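Long-range contact in conserved protein with 2 CBS domains (PDB 2RIH), which binds AMP through a pair of CBS domains and may thereby act as a sensor of adenine nucleotides: residues S79-L84 with R102-V107. Numbering follows the deposited sequence.
With SO4 (sulfate ion), chain C; SO4 (sulfate ion), chain D; SO4 (sulfate ion), chain F.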
ATOM      1  N   SER A  79      -8.186 -11.004  10.176  1.00 24.22           N
ATOM      2  CA  SER A  79      -8.497 -10.561  11.532  1.00 24.82           C
ATOM      3  C   SER A  79      -7.943  -9.152  11.749  1.00 24.24           C
ATOM      4  O   SER A  79      -6.837  -8.853  11.291  1.00 24.41           O
ATOM      5  CB  SER A  79      -7.908 -11.518  12.564  1.00 24.48           C
ATOM      6  OG  SER A  79      -8.460 -11.274  13.837  1.00 26.79           O
ATOM      7  N   PRO A  80      -8.715  -8.272  12.421  1.00 24.35           N
ATOM      8  CA  PRO A  80      -8.211  -6.910  12.621  1.00 22.62           C
ATOM      9  C   PRO A  80      -7.009  -6.824  13.575  1.00 21.72           C
ATOM     10  O   PRO A  80      -7.065  -7.325  14.709  1.00 19.16           O
ATOM     11  CB  PRO A  80      -9.423  -6.159  13.210  1.00 24.01           C
ATOM     12  CG  PRO A  80     -10.591  -7.030  12.966  1.00 24.35           C
ATOM     13  CD  PRO A  80     -10.057  -8.431  13.004  1.00 23.63           C
ATOM     14  N   ILE A  81      -5.928  -6.215  13.094  1.00 19.73           N
ATOM     15  CA  ILE A  81      -4.784  -5.881  13.926  1.00 21.00           C
ATOM     16  C   ILE A  81      -5.007  -4.445  14.401  1.00 21.28           C
ATOM     17  O   ILE A  81      -5.013  -3.502  13.602  1.00 22.37           O
ATOM     18  CB  ILE A  81      -3.431  -5.995  13.175  1.00 21.23           C
ATOM     19  CG1 ILE A  81      -3.244  -7.400  12.565  1.00 22.12           C
ATOM     20  CG2 ILE A  81      -2.259  -5.632  14.120  1.00 20.22           C
ATOM     21  CD1 ILE A  81      -3.454  -8.583  13.535  1.00 21.68           C
ATOM     22  N   THR A  82      -5.197  -4.286  15.703  1.00 21.36           N
ATOM     23  CA  THR A  82      -5.639  -3.016  16.248  1.00 22.72           C
ATOM     24  C   THR A  82      -4.623  -2.332  17.156  1.00 23.15           C
ATOM     25  O   THR A  82      -3.748  -2.972  17.736  1.00 22.33           O
ATOM     26  CB  THR A  82      -6.931  -3.187  17.076  1.00 22.42           C
ATOM     27  OG1 THR A  82      -6.651  -4.003  18.214  1.00 24.11           O
ATOM     28  CG2 THR A  82      -8.057  -3.828  16.248  1.00 21.36           C
ATOM     29  N   VAL A  83      -4.773  -1.015  17.260  1.00 23.30           N
ATOM     30  CA  VAL A  83      -4.113  -0.217  18.289  1.00 23.72           C
ATOM     31  C   VAL A  83      -5.164   0.683  18.912  1.00 22.99           C
ATOM     32  O   VAL A  83      -6.239   0.870  18.351  1.00 20.88           O
ATOM     33  CB  VAL A  83      -2.953   0.651  17.734  1.00 23.42           C
ATOM     34  CG1 VAL A  83      -1.829  -0.235  17.234  1.00 25.33           C
ATOM     35  CG2 VAL A  83      -3.447   1.599  16.633  1.00 23.38           C
ATOM     36  N   LEU A  84      -4.852   1.221  20.085  1.00 24.01           N
ATOM     37  CA  LEU A  84      -5.725   2.181  20.750  1.00 23.28           C
ATOM     38  C   LEU A  84      -5.503   3.576  20.181  1.00 22.33           C
ATOM     39  O   LEU A  84      -4.400   3.899  19.741  1.00 21.26           O
ATOM     40  CB  LEU A  84      -5.472   2.195  22.263  1.00 22.55           C
ATOM     41  CG  LEU A  84      -5.820   0.932  23.044  1.00 21.80           C
ATOM     42  CD1 LEU A  84      -5.189   0.994  24.434  1.00 23.71           C
ATOM     43  CD2 LEU A  84      -7.344   0.735  23.134  1.00 21.98           C
ATOM     44  N   ARG A 102       0.487  -2.750   6.315  1.00 20.80           N
ATOM     45  CA  ARG A 102       0.715  -1.334   6.088  1.00 22.05           C
ATOM     46  C   ARG A 102      -0.400  -0.476   6.647  1.00 18.85           C
ATOM     47  O   ARG A 102      -0.455   0.721   6.380  1.00 20.81           O
ATOM     48  CB  ARG A 102       0.918  -1.079   4.602  1.00 21.42           C
ATOM     49  CG  ARG A 102       2.205  -1.674   4.081  1.00 25.07           C
ATOM     50  CD  ARG A 102       2.258  -1.588   2.576  1.00 27.53           C
ATOM     51  NE  ARG A 102       1.074  -2.226   2.015  1.00 28.25           N
ATOM     52  CZ  ARG A 102       0.586  -1.986   0.805  1.00 30.53           C
ATOM     53  NH1 ARG A 102       1.200  -1.144  -0.018  1.00 33.46           N
ATOM     54  NH2 ARG A 102      -0.520  -2.607   0.419  1.00 30.26           N
ATOM     55  N   HIS A 103      -1.278  -1.098   7.426  1.00 19.64           N
ATOM     56  CA  HIS A 103      -2.380  -0.418   8.098  1.00 23.38           C
ATOM     57  C   HIS A 103      -2.583  -1.036   9.465  1.00 23.58           C
ATOM     58  O   HIS A 103      -2.165  -2.166   9.700  1.00 25.90           O
ATOM     59  CB  HIS A 103      -3.690  -0.582   7.311  1.00 23.58           C
ATOM     60  CG  HIS A 103      -3.674   0.068   5.964  1.00 24.57           C
ATOM     61  ND1 HIS A 103      -3.200  -0.573   4.838  1.00 23.56           N
ATOM     62  CD2 HIS A 103      -4.073   1.296   5.559  1.00 22.92           C
ATOM     63  CE1 HIS A 103      -3.309   0.237   3.800  1.00 23.26           C
ATOM     64  NE2 HIS A 103      -3.828   1.378   4.210  1.00 20.53           N
ATOM     65  N   VAL A 104      -3.208  -0.274  10.362  1.00 25.08           N
ATOM     66  CA  VAL A 104      -3.746  -0.800  11.610  1.00 23.93           C
ATOM     67  C   VAL A 104      -5.097  -0.148  11.854  1.00 24.66           C
ATOM     68  O   VAL A 104      -5.329   1.017  11.487  1.00 21.19           O
ATOM     69  CB  VAL A 104      -2.836  -0.579  12.861  1.00 25.60           C
ATOM     70  CG1 VAL A 104      -1.599  -1.444  12.785  1.00 27.85           C
ATOM     71  CG2 VAL A 104      -2.482   0.895  13.043  1.00 26.26           C
ATOM     72  N   VAL A 105      -5.988  -0.917  12.465  1.00 25.33           N
ATOM     73  CA  VAL A 105      -7.298  -0.428  12.859  1.00 24.30           C
ATOM     74  C   VAL A 105      -7.149   0.270  14.208  1.00 24.85           C
ATOM     75  O   VAL A 105      -6.612  -0.310  15.150  1.00 26.56           O
ATOM     76  CB  VAL A 105      -8.309  -1.592  12.933  1.00 22.82           C
ATOM     77  CG1 VAL A 105      -9.667  -1.110  13.435  1.00 21.86           C
ATOM     78  CG2 VAL A 105      -8.447  -2.242  11.568  1.00 22.76           C
ATOM     79  N   VAL A 106      -7.574   1.530  14.288  1.00 23.56           N
ATOM     80  CA  VAL A 106      -7.533   2.275  15.541  1.00 23.31           C
ATOM     81  C   VAL A 106      -8.878   2.145  16.241  1.00 22.25           C
ATOM     82  O   VAL A 106      -9.918   2.436  15.657  1.00 22.71           O
ATOM     83  CB  VAL A 106      -7.210   3.777  15.324  1.00 23.68           C
ATOM     84  CG1 VAL A 106      -7.079   4.492  16.655  1.00 23.50           C
ATOM     85  CG2 VAL A 106      -5.925   3.945  14.510  1.00 25.05           C
ATOM     86  N   VAL A 107      -8.847   1.702  17.492  1.00 23.65           N
ATOM     87  CA  VAL A 107     -10.054   1.545  18.295  1.00 22.92           C
ATOM     88  C   VAL A 107      -9.895   2.295  19.615  1.00 22.82           C
ATOM     89  O   VAL A 107      -8.783   2.680  19.989  1.00 22.57           O
ATOM     90  CB  VAL A 107     -10.386   0.053  18.552  1.00 22.86           C
ATOM     91  CG1 VAL A 107     -10.681  -0.670  17.230  1.00 22.23           C
ATOM     92  CG2 VAL A 107      -9.254  -0.647  19.321  1.00 21.77           C
TER
HETATM   93  S   SO4 C 139      -2.046  -3.924   3.743  1.00 28.29           S
HETATM   94  O1  SO4 C 139      -0.624  -4.241   3.687  1.00 27.50           O
HETATM   95  O2  SO4 C 139      -2.325  -3.259   5.017  1.00 27.88           O
HETATM   96  O3  SO4 C 139      -2.426  -3.012   2.669  1.00 28.52           O
HETATM   97  O4  SO4 C 139      -2.785  -5.162   3.637  1.00 28.73           O
HETATM   98  S   SO4 D 140      -3.518   4.494   2.217  1.00 28.55           S
HETATM   99  O1  SO4 D 140      -2.162   4.035   2.454  1.00 27.97           O
HETATM  100  O2  SO4 D 140      -3.783   5.665   3.042  1.00 33.64           O
HETATM  101  O3  SO4 D 140      -3.674   4.880   0.831  1.00 29.03           O
HETATM  102  O4  SO4 D 140      -4.461   3.442   2.537  1.00 28.79           O
HETATM  103  S   SO4 F 139       5.036  -2.761  -0.595  1.00 26.48           S
HETATM  104  O1  SO4 F 139       5.285  -2.638  -2.026  1.00 27.73           O
HETATM  105  O2  SO4 F 139       6.298  -2.870   0.117  1.00 30.11           O
HETATM  106  O3  SO4 F 139       4.340  -1.588  -0.115  1.00 29.20           O
HETATM  107  O4  SO4 F 139       4.244  -3.947  -0.352  1.00 26.89           O
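Val83 lays its CG2 methyl against two valines of the neighbouring strand, 3.8 Å from Val104 CG2 and 4.0 Å from Val106 CG2. Chi1 of -66° puts that methyl between the backbone N and the carbonyl carbon, from where it crosses the Val104 side chain at about a right angle. Helix 89-99 covers this buried face, with Val91 on Val83 and Ala92 on Val104. Val83 also ties the backbones together: its N donates to Val105 O at 2.9 Å, and its O accepts from Val107 N, both donors nearly in line with the acceptor's C=O bond. Two residues before Val83, Ile81 O accepts from Val105 N at 3.0 Å. In this beta-alpha-beta unit of a CBS domain, helix 89-99 links the adjacent parallel strands 82-84 and 103-107. On the other face Val105 and Val107 are buried under Pro50, with Val53 also on Val105; the looser, partly solvent-open side is that of Thr82 and Leu84. Thr82 CG2 stands 4.0 Å from Val105 CB, whereas Leu84 CD2 comes only to 4.5 Å from Val107 CG2. Ahead of the paired residues the segments diverge; Ile81, Arg102 and His103 there bind AMP in another structure of the protein. Here a sulfate, probably from the crystallisation liquor, accepts from Arg102 NE and, through O2, from His103 ND1 at 2.8 Å, while His103 NE2, further round the ring edge, donates to a second sulfate.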